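Local coordinates for naphthalene dioxygenase large subunit (Rhodococcus sp., PDB 2B1X), which forms the large subunit of a Rieske-type oxygenase, pairing a [2Fe-2S] cluster domain with a Bet v 1-like catalytic domain that holds a mononuclear iron, at residues K174-I179 with L251-P256; G212-T217 with P234-Y239; R360-S365 with Q370-N375; G400-D405 with D418-N423. One frame throughout, in Å; residues are numbered along the deposited sequence.

Contact 1: residues K174-I179 with L251-P256; sequences KFYLDI and LGIIGP
Tyr176 of helix 174-181 lies against Leu251 and Ile253 of strand 250-254, so this is helix-on-sheet packing on the antiparallel sheet of the catalytic, Bet v 1-like domain. From the backbone outward, the tyrosine first places CB 3.8 Å from Leu251 CD1. One bond on, CG sits over the fork of the leucine, 4.0 Å from both Leu251 CD1 and Leu251 CD2. The ring then splits its contacts: CD1 keeps to Leu251 CD2, while CD2 touches Leu251 CD1 and also meets Ile253 CD1, which approaches obliquely at 4.2 Å. Leu251 CD2 makes a CH-pi contact over the face, 4.3 Å from the centroid of the Tyr176 ring and 25° off the ring normal. The two side chains cross at about a right angle. Leu251 reaches this position with CG between its own N and carbonyl carbon (chi1 68°), turning both methyls up to the ring. At the far end of the tyrosine, OH leaves the apolar patch and is hydrogen-bonded to Pro411 O and Trp408 NE1, which ties the ring's polar end to the loop carrying both. Ile243 of the adjacent strand 240-244 touches all three side chains and broadens the patch. On the ring face opposite Leu251 lies the preceding residue, with Phe175 CD1 3.5 Å above the plane of the Tyr176 ring, over its centre.

Contact 2: residues G212-T217 with P234-Y239; sequences GDAYHT and PQFALY. With FE (Fe (III) ion), chain G.
Ala214 and Ala237 bring their CA atoms within 6.6 Å of each other where the type I turn from Ala214 to Thr217 meets a short 3-10 segment around Ala237. The methyls touch, Ala214 CB to Ala237 CB at 3.9 Å. Beside them the Phe236 ring pushes its far corner at the turn: CZ is 3.9 Å from Ala214 O, which lies at the ring edge near its plane, and 3.6 Å from Thr217 OG1, which comes in obliquely. That carbonyl is gripped twice, by Thr217 N and by Thr217 OG1; the hydroxyl uses a lone pair in the carbonyl plane, 2.9 Å from OG1 to Ala214 O. The other side of the turn serves the metal. Asp213 OD1 accepts from His216 N at 2.8 Å, an Asx motif, and also from His216 ND1 at 3.1 Å, the latter from above the carboxylate plane. With ND1 held, His216 NE2 binds the iron at 2.1 Å. Asp213 OD2 is hydrogen-bonded to His111 of the second subunit, a residue of the Rieske cluster pocket there; such an aspartate bridge is thought to link the two metal centres in Rieske oxygenases. In the fold, the turn joins helix 204-212 to helix 217-220, the 3-10 segment leads into strand 240-244, and Ile254 of strand 250-254 touches Ala214, Phe236 and Ala237 alike.

Contact 3: residues R360-S365 with Q370-N375; sequences RTFGIS and QDDAEN. With FE (Fe (III) ion), chain G.
The ring of Phe362 and the carboxylate of Asp372 are the flat groups here, their planes 24° apart, and they meet obliquely with Phe362 CE2 4.2 Å from Asp372 OD2. At the edge of the ring, in its plane, lies water 1, 3.5 Å from Phe362 CZ. Phe368 brings its own ring to Phe362 nearly parallel, and Phe307 meets it at a steeper tilt. The carboxylate turns both oxygens to the iron, OD1 at 2.4 Å and OD2 at 2.3 Å, a bidentate grip. With His216 and His221 it makes up the triad of two histidines and one carboxylate, and the two waters complete the six bonds to the metal. Asp372 holds its CG anti to the carbonyl carbon (chi1 -71°), which carries the carboxylate from helix 369-382 to the metal.

Further along, the contact changes character. Gln370, extended beyond CG, swings its amide toward the backbone of Ser365, with NE2 3.2 Å from Ser365 O. This end is shared with the small subunit: Arg77 of that chain is hydrogen-bonded to Ser365 O, and Arg80 of the same chain is the main polar partner of the Gln370 side chain. Between the two ends the backbone passes through Gly363 in a conformation with positive phi (80°).

Chemically, the firm bonds of Asp372 go to the iron. Phe362 sets an apolar ring edge beside water 1, consistent with one side of the iron site being lined by hydrophobic groups.

Contact 4: residues G400-D405 with D418-N423; sequences GVLEPD and DYAEAN
Leu402 reaches across to Ala420 and Ala422, setting one methyl against each alanine: CD2 is 4.1 Å from Ala420 CB, and CD1 is 4.1 Å from Ala422 CB. Its CG stands anti to the carbonyl carbon (chi1 -76°), which aims the fork at the two small residues just where the chain enters helix 422-436. This is the close-packed part, and it is wholly aliphatic. Trp21 and Tyr415 also touch Leu402, while His242 of strand 240-244 packs on both alanines, so the leucine closes over a patch built on the edge of the sheet.

The rest of segment 400-405 is looser. Gly400, Val401, Glu403 and Pro404 are exposed to solvent, and the segment forms no regular helix or strand. Val401 nevertheless packs on Gln134 of the second subunit, so this surface runs up to the subunit interface.

Between the alanines sits Glu421, at the N-cap position of the helix, with its side chain directed elsewhere: OE2 forms a salt bridge with Arg91 and a hydrogen bond with His90, both of the second subunit and both in its Rieske cluster pocket. Asp418, by contrast, bonds within its own chain, to His242 and His295. The segments therefore meet through apolar methyl contacts, while Asp418 bonds to histidines of the sheet and Glu421 to the second subunit through OE2 and to Met397 N through OE1.

Running from the N terminus, helix 174-181 opens contact 1, which closes about seventy residues later on strand 250-254. Contact 2 falls entirely within that span, closing a short helical excursion between residues 217 and 234 before the chain returns to the sheet at strand 240-244. Contacts 3 and 4 follow in series, and no pair crosses. Contact 3 closes the short connection between helices 348-361 and 369-382 and shares the iron and both waters with contact 2, although their centres lie about 18 Å apart. Contact 4 closes the loop through strand 413-415 and returns to the earlier pair: Asn423 ND2 meets Leu251 O, and Tyr419 OH meets Pro234 O. Sheet, metal site and C-terminal helix are thereby joined.

Contact 1: residues K174-I179 with L251-P256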
loop_
_atom_site.group_PDB
_atom_site.type_symbol
_atom_site.label_atom_id
_atom_site.label_comp_id
_atom_site.label_asym_id
_atom_site.label_seq_id
_atom_site.Cartn_x
_atom_site.Cartn_y
_atom_site.Cartn_z
ATOM N N LYS A 174 -36.163 19.219 9.364
ATOM C CA LYS A 174 -36.537 18.852 10.734
ATOM C C LYS A 174 -37.894 18.145 10.828
ATOM O O LYS A 174 -38.047 17.195 11.603
ATOM C CB LYS A 174 -36.469 20.063 11.679
ATOM C CG LYS A 174 -35.020 20.604 11.821
ATOM C CD LYS A 174 -34.837 21.541 13.030
ATOM C CE LYS A 174 -35.697 22.812 12.945
ATOM N NZ LYS A 174 -35.489 23.501 11.627
ATOM N N PHE A 175 -38.865 18.601 10.035
ATOM C CA PHE A 175 -40.207 17.997 9.946
ATOM C C PHE A 175 -40.164 16.482 9.677
ATOM O O PHE A 175 -40.920 15.716 10.265
ATOM C CB PHE A 175 -41.001 18.705 8.841
ATOM C CG PHE A 175 -42.395 18.153 8.614
ATOM C CD1 PHE A 175 -42.602 17.062 7.774
ATOM C CD2 PHE A 175 -43.501 18.754 9.203
ATOM C CE1 PHE A 175 -43.885 16.570 7.564
ATOM C CE2 PHE A 175 -44.780 18.274 8.986
ATOM C CZ PHE A 175 -44.976 17.175 8.171
ATOM N N TYR A 176 -39.244 16.072 8.816
ATOM C CA TYR A 176 -39.099 14.679 8.393
ATOM C C TYR A 176 -38.191 13.901 9.328
ATOM O O TYR A 176 -38.454 12.746 9.607
ATOM C CB TYR A 176 -38.576 14.625 6.947
ATOM C CG TYR A 176 -39.525 15.314 6.004
ATOM C CD1 TYR A 176 -39.274 16.614 5.546
ATOM C CD2 TYR A 176 -40.713 14.688 5.602
ATOM C CE1 TYR A 176 -40.182 17.275 4.688
ATOM C CE2 TYR A 176 -41.610 15.331 4.760
ATOM C CZ TYR A 176 -41.348 16.619 4.292
ATOM O OH TYR A 176 -42.283 17.263 3.464
ATOM N N LEU A 177 -37.122 14.522 9.798
ATOM C CA LEU A 177 -36.261 13.878 10.801
ATOM C C LEU A 177 -37.073 13.461 12.036
ATOM O O LEU A 177 -36.871 12.380 12.590
ATOM C CB LEU A 177 -35.126 14.797 11.218
ATOM C CG LEU A 177 -34.043 15.078 10.149
ATOM C CD1 LEU A 177 -33.050 16.104 10.730
ATOM C CD2 LEU A 177 -33.298 13.808 9.678
ATOM N N ASP A 178 -38.003 14.306 12.453
ATOM C CA ASP A 178 -38.884 13.971 13.590
ATOM C C ASP A 178 -39.587 12.627 13.408
ATOM O O ASP A 178 -39.739 11.850 14.349
ATOM C CB ASP A 178 -39.983 15.029 13.760
ATOM C CG ASP A 178 -39.455 16.354 14.260
ATOM O OD1 ASP A 178 -38.249 16.435 14.642
ATOM O OD2 ASP A 178 -40.202 17.371 14.287
ATOM N N ILE A 179 -40.053 12.385 12.188
ATOM C CA ILE A 179 -40.791 11.175 11.853
ATOM C C ILE A 179 -39.957 9.912 12.099
ATOM O O ILE A 179 -40.493 8.873 12.434
ATOM C CB ILE A 179 -41.269 11.262 10.400
ATOM C CG1 ILE A 179 -42.455 12.237 10.289
ATOM C CG2 ILE A 179 -41.689 9.869 9.853
ATOM C CD1 ILE A 179 -42.893 12.536 8.856
ATOM N N LEU A 251 -34.974 13.524 0.674
ATOM C CA LEU A 251 -35.427 12.183 1.052
ATOM C C LEU A 251 -36.530 11.690 0.126
ATOM O O LEU A 251 -37.134 12.468 -0.611
ATOM C CB LEU A 251 -35.994 12.179 2.466
ATOM C CG LEU A 251 -37.292 12.913 2.789
ATOM C CD1 LEU A 251 -37.970 12.266 4.014
ATOM C CD2 LEU A 251 -37.074 14.415 3.020
ATOM N N GLY A 252 -36.799 10.392 0.192
ATOM C CA GLY A 252 -37.979 9.824 -0.456
ATOM C C GLY A 252 -38.742 8.970 0.524
ATOM O O GLY A 252 -38.148 8.395 1.418
ATOM N N ILE A 253 -40.067 8.916 0.348
ATOM C CA ILE A 253 -40.948 8.115 1.176
ATOM C C ILE A 253 -41.797 7.252 0.244
ATOM O O ILE A 253 -42.465 7.781 -0.671
ATOM C CB ILE A 253 -41.860 9.040 2.042
ATOM C CG1 ILE A 253 -41.015 10.089 2.775
ATOM C CG2 ILE A 253 -42.746 8.188 3.012
ATOM C CD1 ILE A 253 -41.790 11.065 3.666
ATOM N N ILE A 254 -41.751 5.942 0.455
ATOM C CA ILE A 254 -42.486 5.002 -0.385
ATOM C C ILE A 254 -43.457 4.157 0.461
ATOM O O ILE A 254 -43.101 3.696 1.540
ATOM C CB ILE A 254 -41.532 4.091 -1.185
ATOM C CG1 ILE A 254 -40.633 4.913 -2.107
ATOM C CG2 ILE A 254 -42.358 3.068 -2.026
ATOM C CD1 ILE A 254 -39.534 4.084 -2.855
ATOM N N GLY A 255 -44.686 3.987 -0.008
ATOM C CA GLY A 255 -45.647 3.111 0.666
ATOM C C GLY A 255 -46.111 1.970 -0.236
ATOM O O GLY A 255 -45.681 1.898 -1.404
ATOM N N PRO A 256 -46.971 1.078 0.272
ATOM C CA PRO A 256 -47.514 -0.010 -0.561
ATOM C C PRO A 256 -48.581 0.486 -1.548
ATOM O O PRO A 256 -49.186 1.533 -1.295
ATOM C CB PRO A 256 -48.148 -0.948 0.463
ATOM C CG PRO A 256 -48.562 -0.062 1.567
ATOM C CD PRO A 256 -47.500 1.019 1.648
#

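Contact 2: residues G212-T217 with P234-Y239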
loop_
_atom_site.group_PDB
_atom_site.type_symbol
_atom_site.label_atom_id
_atom_site.label_comp_id
_atom_site.label_asym_id
_atom_site.label_seq_id
_atom_site.Cartn_x
_atom_site.Cartn_y
_atom_site.Cartn_z
ATOM N N GLY A 212 -31.955 10.210 -3.012
ATOM C CA GLY A 212 -33.020 10.227 -3.995
ATOM C C GLY A 212 -33.293 8.949 -4.753
ATOM O O GLY A 212 -34.298 8.865 -5.436
ATOM N N ASP A 213 -32.457 7.932 -4.594
ATOM C CA ASP A 213 -32.452 6.839 -5.589
ATOM C C ASP A 213 -33.161 5.554 -5.157
ATOM O O ASP A 213 -32.590 4.736 -4.421
ATOM C CB ASP A 213 -30.986 6.542 -5.985
ATOM C CG ASP A 213 -30.870 5.748 -7.295
ATOM O OD1 ASP A 213 -31.669 4.838 -7.582
ATOM O OD2 ASP A 213 -29.977 5.977 -8.097
ATOM N N ALA A 214 -34.407 5.395 -5.594
ATOM C CA ALA A 214 -35.119 4.143 -5.496
ATOM C C ALA A 214 -34.956 3.341 -6.787
ATOM O O ALA A 214 -34.982 2.109 -6.765
ATOM C CB ALA A 214 -36.587 4.419 -5.236
ATOM N N TYR A 215 -34.809 4.070 -7.899
ATOM C CA TYR A 215 -34.638 3.527 -9.273
ATOM C C TYR A 215 -33.701 2.325 -9.355
ATOM O O TYR A 215 -34.034 1.355 -10.050
ATOM C CB TYR A 215 -34.104 4.635 -10.194
ATOM C CG TYR A 215 -34.023 4.331 -11.690
ATOM C CD1 TYR A 215 -34.969 3.509 -12.346
ATOM C CD2 TYR A 215 -32.991 4.877 -12.449
ATOM C CE1 TYR A 215 -34.860 3.261 -13.736
ATOM C CE2 TYR A 215 -32.880 4.625 -13.807
ATOM C CZ TYR A 215 -33.804 3.848 -14.446
ATOM O OH TYR A 215 -33.645 3.641 -15.805
ATOM N N HIS A 216 -32.580 2.373 -8.620
ATOM C CA HIS A 216 -31.542 1.304 -8.623
ATOM C C HIS A 216 -31.988 -0.050 -8.082
ATOM O O HIS A 216 -31.414 -1.078 -8.403
ATOM C CB HIS A 216 -30.231 1.764 -7.928
ATOM C CG HIS A 216 -30.243 1.644 -6.431
ATOM N ND1 HIS A 216 -31.006 2.466 -5.622
ATOM C CD2 HIS A 216 -29.611 0.779 -5.595
ATOM C CE1 HIS A 216 -30.825 2.120 -4.357
ATOM N NE2 HIS A 216 -29.980 1.105 -4.310
ATOM N N THR A 217 -33.016 -0.043 -7.263
ATOM C CA THR A 217 -33.537 -1.284 -6.678
ATOM C C THR A 217 -33.737 -2.374 -7.727
ATOM O O THR A 217 -33.216 -3.460 -7.550
ATOM C CB THR A 217 -34.853 -1.022 -5.962
ATOM O OG1 THR A 217 -34.637 -0.124 -4.877
ATOM C CG2 THR A 217 -35.367 -2.303 -5.275
ATOM N N PRO A 234 -42.161 -3.461 -10.421
ATOM C CA PRO A 234 -41.285 -2.466 -11.087
ATOM C C PRO A 234 -41.753 -0.993 -10.955
ATOM O O PRO A 234 -40.979 -0.070 -11.234
ATOM C CB PRO A 234 -41.345 -2.849 -12.571
ATOM C CG PRO A 234 -42.067 -4.140 -12.666
ATOM C CD PRO A 234 -42.738 -4.438 -11.369
ATOM N N GLN A 235 -43.005 -0.805 -10.573
ATOM C CA GLN A 235 -43.617 0.493 -10.368
ATOM C C GLN A 235 -43.682 0.858 -8.898
ATOM O O GLN A 235 -44.338 1.840 -8.545
ATOM C CB GLN A 235 -45.054 0.484 -10.902
ATOM C CG GLN A 235 -45.188 0.283 -12.399
ATOM C CD GLN A 235 -46.590 0.608 -12.872
ATOM O OE1 GLN A 235 -47.578 0.203 -12.229
ATOM N NE2 GLN A 235 -46.691 1.348 -13.969
ATOM N N PHE A 236 -43.027 0.078 -8.030
ATOM C CA PHE A 236 -43.149 0.295 -6.585
ATOM C C PHE A 236 -42.905 1.741 -6.108
ATOM O O PHE A 236 -43.547 2.204 -5.169
ATOM C CB PHE A 236 -42.279 -0.701 -5.795
ATOM C CG PHE A 236 -40.851 -0.251 -5.612
ATOM C CD1 PHE A 236 -40.404 0.240 -4.372
ATOM C CD2 PHE A 236 -39.950 -0.329 -6.669
ATOM C CE1 PHE A 236 -39.074 0.648 -4.200
ATOM C CE2 PHE A 236 -38.634 0.089 -6.511
ATOM C CZ PHE A 236 -38.194 0.571 -5.264
ATOM N N ALA A 237 -41.990 2.449 -6.759
ATOM C CA ALA A 237 -41.617 3.795 -6.314
ATOM C C ALA A 237 -42.565 4.885 -6.795
ATOM O O ALA A 237 -42.502 6.023 -6.314
ATOM C CB ALA A 237 -40.183 4.106 -6.651
ATOM N N LEU A 238 -43.511 4.520 -7.668
ATOM C CA LEU A 238 -44.578 5.429 -8.040
ATOM C C LEU A 238 -45.499 5.744 -6.856
ATOM O O LEU A 238 -46.173 6.791 -6.842
ATOM C CB LEU A 238 -45.399 4.872 -9.223
ATOM C CG LEU A 238 -44.693 4.682 -10.573
ATOM C CD1 LEU A 238 -45.726 4.307 -11.648
ATOM C CD2 LEU A 238 -43.851 5.920 -10.998
ATOM N N TYR A 239 -45.542 4.839 -5.872
ATOM C CA TYR A 239 -46.420 5.011 -4.696
ATOM C C TYR A 239 -45.614 5.661 -3.590
ATOM O O TYR A 239 -45.482 5.122 -2.491
ATOM C CB TYR A 239 -47.016 3.680 -4.237
ATOM C CG TYR A 239 -47.691 2.936 -5.375
ATOM C CD1 TYR A 239 -47.002 1.956 -6.082
ATOM C CD2 TYR A 239 -49.018 3.224 -5.741
ATOM C CE1 TYR A 239 -47.586 1.299 -7.145
ATOM C CE2 TYR A 239 -49.623 2.558 -6.809
ATOM C CZ TYR A 239 -48.904 1.596 -7.505
ATOM O OH TYR A 239 -49.473 0.904 -8.560
HETATM FE FE FE G . -29.187 -0.087 -2.776
HETATM O O HOH W 1 -31.040 0.122 -1.582
HETATM O O HOH W 2 -28.623 1.749 -1.549
#

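Contact 3: residues R360-S365 with Q370-N375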
loop_
_atom_site.group_PDB
_atom_site.type_symbol
_atom_site.label_atom_id
_atom_site.label_comp_id
_atom_site.label_asym_id
_atom_site.label_seq_id
_atom_site.Cartn_x
_atom_site.Cartn_y
_atom_site.Cartn_z
ATOM N N ARG A 360 -29.062 -8.560 7.627
ATOM C CA ARG A 360 -28.984 -9.453 6.460
ATOM C C ARG A 360 -29.208 -8.708 5.157
ATOM O O ARG A 360 -28.929 -9.269 4.078
ATOM C CB ARG A 360 -29.947 -10.648 6.582
ATOM C CG ARG A 360 -29.393 -11.777 7.464
ATOM C CD ARG A 360 -29.530 -11.459 8.953
ATOM N NE ARG A 360 -29.277 -12.575 9.869
ATOM C CZ ARG A 360 -30.185 -13.476 10.243
ATOM N NH1 ARG A 360 -31.432 -13.437 9.762
ATOM N NH2 ARG A 360 -29.828 -14.418 11.109
ATOM N N THR A 361 -29.650 -7.439 5.260
ATOM C CA THR A 361 -29.932 -6.593 4.086
ATOM C C THR A 361 -28.911 -5.496 3.877
ATOM O O THR A 361 -28.390 -5.344 2.765
ATOM C CB THR A 361 -31.386 -6.004 4.102
ATOM O OG1 THR A 361 -31.580 -5.193 5.267
ATOM C CG2 THR A 361 -32.427 -7.133 4.228
ATOM N N PHE A 362 -28.614 -4.753 4.949
ATOM C CA PHE A 362 -27.691 -3.638 4.880
ATOM C C PHE A 362 -26.469 -3.852 5.795
ATOM O O PHE A 362 -26.345 -4.889 6.439
ATOM C CB PHE A 362 -28.428 -2.291 5.111
ATOM C CG PHE A 362 -29.264 -1.889 3.925
ATOM C CD1 PHE A 362 -30.519 -2.462 3.716
ATOM C CD2 PHE A 362 -28.765 -1.011 2.974
ATOM C CE1 PHE A 362 -31.267 -2.141 2.572
ATOM C CE2 PHE A 362 -29.517 -0.661 1.815
ATOM C CZ PHE A 362 -30.769 -1.250 1.620
ATOM N N GLY A 363 -25.552 -2.899 5.822
ATOM C CA GLY A 363 -24.290 -3.156 6.493
ATOM C C GLY A 363 -23.302 -3.972 5.649
ATOM O O GLY A 363 -23.544 -4.278 4.472
ATOM N N ILE A 364 -22.171 -4.308 6.264
ATOM C CA ILE A 364 -21.003 -4.870 5.561
ATOM C C ILE A 364 -21.257 -6.234 4.906
ATOM O O ILE A 364 -20.637 -6.584 3.895
ATOM C CB ILE A 364 -19.830 -4.943 6.578
ATOM C CG1 ILE A 364 -18.470 -5.050 5.878
ATOM C CG2 ILE A 364 -20.040 -6.100 7.565
ATOM C CD1 ILE A 364 -17.326 -5.123 6.824
ATOM N N SER A 365 -22.147 -7.032 5.502
ATOM C CA SER A 365 -22.449 -8.330 4.940
ATOM C C SER A 365 -23.876 -8.406 4.338
ATOM O O SER A 365 -24.294 -9.449 3.865
ATOM C CB SER A 365 -22.234 -9.444 5.989
ATOM O OG SER A 365 -23.234 -9.384 7.004
ATOM N N GLN A 370 -23.953 -5.038 -0.052
ATOM C CA GLN A 370 -22.734 -5.532 -0.677
ATOM C C GLN A 370 -22.690 -5.228 -2.176
ATOM O O GLN A 370 -21.613 -4.949 -2.701
ATOM C CB GLN A 370 -22.488 -7.015 -0.352
ATOM C CG GLN A 370 -23.470 -7.992 -0.969
ATOM C CD GLN A 370 -23.191 -9.402 -0.487
ATOM O OE1 GLN A 370 -22.693 -10.234 -1.263
ATOM N NE2 GLN A 370 -23.493 -9.675 0.794
ATOM N N ASP A 371 -23.838 -5.253 -2.860
ATOM C CA ASP A 371 -23.874 -4.868 -4.278
ATOM C C ASP A 371 -23.801 -3.375 -4.512
ATOM O O ASP A 371 -23.223 -2.923 -5.518
ATOM C CB ASP A 371 -25.136 -5.385 -4.985
ATOM C CG ASP A 371 -25.165 -6.889 -5.137
ATOM O OD1 ASP A 371 -24.145 -7.615 -4.902
ATOM O OD2 ASP A 371 -26.202 -7.439 -5.498
ATOM N N ASP A 372 -24.443 -2.598 -3.624
ATOM C CA ASP A 372 -24.273 -1.147 -3.630
ATOM C C ASP A 372 -22.794 -0.794 -3.599
ATOM O O ASP A 372 -22.330 0.028 -4.405
ATOM C CB ASP A 372 -25.015 -0.465 -2.451
ATOM C CG ASP A 372 -26.513 -0.498 -2.610
ATOM O OD1 ASP A 372 -27.014 -0.095 -3.693
ATOM O OD2 ASP A 372 -27.297 -0.931 -1.723
ATOM N N ALA A 373 -22.044 -1.432 -2.699
ATOM C CA ALA A 373 -20.620 -1.171 -2.595
ATOM C C ALA A 373 -19.873 -1.473 -3.897
ATOM O O ALA A 373 -18.980 -0.722 -4.303
ATOM C CB ALA A 373 -19.964 -1.969 -1.422
ATOM N N GLU A 374 -20.174 -2.620 -4.493
ATOM C CA GLU A 374 -19.534 -2.998 -5.744
ATOM C C GLU A 374 -19.793 -1.940 -6.827
ATOM O O GLU A 374 -18.866 -1.531 -7.540
ATOM C CB GLU A 374 -19.959 -4.395 -6.187
ATOM C CG GLU A 374 -19.437 -4.801 -7.571
ATOM C CD GLU A 374 -17.958 -5.203 -7.618
ATOM O OE1 GLU A 374 -17.243 -5.295 -6.571
ATOM O OE2 GLU A 374 -17.485 -5.467 -8.742
ATOM N N ASN A 375 -21.031 -1.487 -6.939
ATOM C CA ASN A 375 -21.322 -0.444 -7.923
ATOM C C ASN A 375 -20.524 0.861 -7.724
ATOM O O ASN A 375 -20.023 1.437 -8.691
ATOM C CB ASN A 375 -22.812 -0.118 -7.964
ATOM C CG ASN A 375 -23.675 -1.267 -8.576
ATOM O OD1 ASN A 375 -23.171 -2.226 -9.155
ATOM N ND2 ASN A 375 -24.965 -1.155 -8.399
HETATM FE FE FE G . -29.187 -0.087 -2.776
HETATM O O HOH W 1 -31.040 0.122 -1.582
HETATM O O HOH W 2 -28.623 1.749 -1.549
#

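Contact 4: residues G400-D405 with D418-N423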
loop_
_atom_site.group_PDB
_atom_site.type_symbol
_atom_site.label_atom_id
_atom_site.label_comp_id
_atom_site.label_asym_id
_atom_site.label_seq_id
_atom_site.Cartn_x
_atom_site.Cartn_y
_atom_site.Cartn_z
ATOM N N GLY A 400 -38.891 17.699 -18.216
ATOM C CA GLY A 400 -40.018 17.957 -19.090
ATOM C C GLY A 400 -41.296 17.327 -18.607
ATOM O O GLY A 400 -42.308 17.435 -19.290
ATOM N N VAL A 401 -41.262 16.692 -17.434
ATOM C CA VAL A 401 -42.420 15.980 -16.891
ATOM C C VAL A 401 -42.758 16.353 -15.435
ATOM O O VAL A 401 -43.932 16.480 -15.118
ATOM C CB VAL A 401 -42.239 14.426 -16.985
ATOM C CG1 VAL A 401 -43.525 13.691 -16.676
ATOM C CG2 VAL A 401 -41.719 14.010 -18.347
ATOM N N LEU A 402 -41.757 16.502 -14.562
ATOM C CA LEU A 402 -41.980 16.739 -13.119
ATOM C C LEU A 402 -42.765 18.013 -12.840
ATOM O O LEU A 402 -42.400 19.104 -13.335
ATOM C CB LEU A 402 -40.649 16.832 -12.354
ATOM C CG LEU A 402 -39.804 15.592 -12.020
ATOM C CD1 LEU A 402 -38.581 16.029 -11.213
ATOM C CD2 LEU A 402 -40.609 14.554 -11.259
ATOM N N GLU A 403 -43.832 17.877 -12.058
ATOM C CA GLU A 403 -44.550 19.035 -11.499
ATOM C C GLU A 403 -44.665 18.849 -9.990
ATOM O O GLU A 403 -45.006 17.758 -9.551
ATOM C CB GLU A 403 -45.955 19.146 -12.096
ATOM C CG GLU A 403 -46.013 19.226 -13.606
ATOM C CD GLU A 403 -47.310 19.818 -14.090
ATOM O OE1 GLU A 403 -48.318 19.072 -14.168
ATOM O OE2 GLU A 403 -47.329 21.039 -14.371
ATOM N N PRO A 404 -44.384 19.887 -9.201
ATOM C CA PRO A 404 -44.549 19.810 -7.746
ATOM C C PRO A 404 -45.945 19.334 -7.374
ATOM O O PRO A 404 -46.923 19.640 -8.071
ATOM C CB PRO A 404 -44.342 21.255 -7.297
ATOM C CG PRO A 404 -43.419 21.827 -8.327
ATOM C CD PRO A 404 -43.908 21.217 -9.625
ATOM N N ASP A 405 -46.020 18.561 -6.303
ATOM C CA ASP A 405 -47.281 18.053 -5.792
ATOM C C ASP A 405 -47.978 19.182 -5.021
ATOM O O ASP A 405 -47.450 19.652 -4.002
ATOM C CB ASP A 405 -46.970 16.863 -4.879
ATOM C CG ASP A 405 -48.198 16.139 -4.388
ATOM O OD1 ASP A 405 -49.359 16.554 -4.676
ATOM O OD2 ASP A 405 -48.082 15.117 -3.688
ATOM N N ASP A 418 -41.507 8.663 -6.481
ATOM C CA ASP A 418 -40.108 8.581 -6.041
ATOM C C ASP A 418 -39.153 8.000 -7.113
ATOM O O ASP A 418 -38.042 7.568 -6.803
ATOM C CB ASP A 418 -40.009 7.852 -4.686
ATOM C CG ASP A 418 -38.692 8.131 -3.946
ATOM O OD1 ASP A 418 -38.020 9.173 -4.203
ATOM O OD2 ASP A 418 -38.217 7.317 -3.116
ATOM N N TYR A 419 -39.581 7.986 -8.372
ATOM C CA TYR A 419 -38.651 7.857 -9.479
ATOM C C TYR A 419 -38.378 9.282 -9.989
ATOM O O TYR A 419 -39.090 9.792 -10.833
ATOM C CB TYR A 419 -39.207 6.978 -10.631
ATOM C CG TYR A 419 -39.183 5.489 -10.371
ATOM C CD1 TYR A 419 -40.188 4.670 -10.895
ATOM C CD2 TYR A 419 -38.181 4.894 -9.565
ATOM C CE1 TYR A 419 -40.196 3.275 -10.646
ATOM C CE2 TYR A 419 -38.178 3.511 -9.306
ATOM C CZ TYR A 419 -39.203 2.704 -9.856
ATOM O OH TYR A 419 -39.244 1.336 -9.623
ATOM N N ALA A 420 -37.387 9.931 -9.414
ATOM C CA ALA A 420 -36.989 11.263 -9.857
ATOM C C ALA A 420 -35.535 11.440 -9.466
ATOM O O ALA A 420 -34.997 10.622 -8.716
ATOM C CB ALA A 420 -37.856 12.348 -9.232
ATOM N N GLU A 421 -34.901 12.477 -10.007
ATOM C CA GLU A 421 -33.515 12.803 -9.676
ATOM C C GLU A 421 -33.384 14.262 -9.230
ATOM O O GLU A 421 -32.265 14.847 -9.221
ATOM C CB GLU A 421 -32.564 12.442 -10.830
ATOM C CG GLU A 421 -32.343 10.937 -10.949
ATOM C CD GLU A 421 -31.711 10.471 -12.256
ATOM O OE1 GLU A 421 -31.904 11.137 -13.297
ATOM O OE2 GLU A 421 -31.032 9.403 -12.234
ATOM N N ALA A 422 -34.516 14.848 -8.832
ATOM C CA ALA A 422 -34.542 16.217 -8.288
ATOM C C ALA A 422 -33.741 16.346 -6.978
ATOM O O ALA A 422 -33.008 17.340 -6.768
ATOM C CB ALA A 422 -35.982 16.716 -8.103
ATOM N N ASN A 423 -33.845 15.343 -6.113
ATOM C CA ASN A 423 -33.050 15.321 -4.874
ATOM C C ASN A 423 -31.544 15.277 -5.106
ATOM O O ASN A 423 -30.808 16.053 -4.479
ATOM C CB ASN A 423 -33.471 14.179 -3.959
ATOM C CG ASN A 423 -34.850 14.374 -3.405
ATOM O OD1 ASN A 423 -35.518 15.408 -3.685
ATOM N ND2 ASN A 423 -35.321 13.380 -2.596
#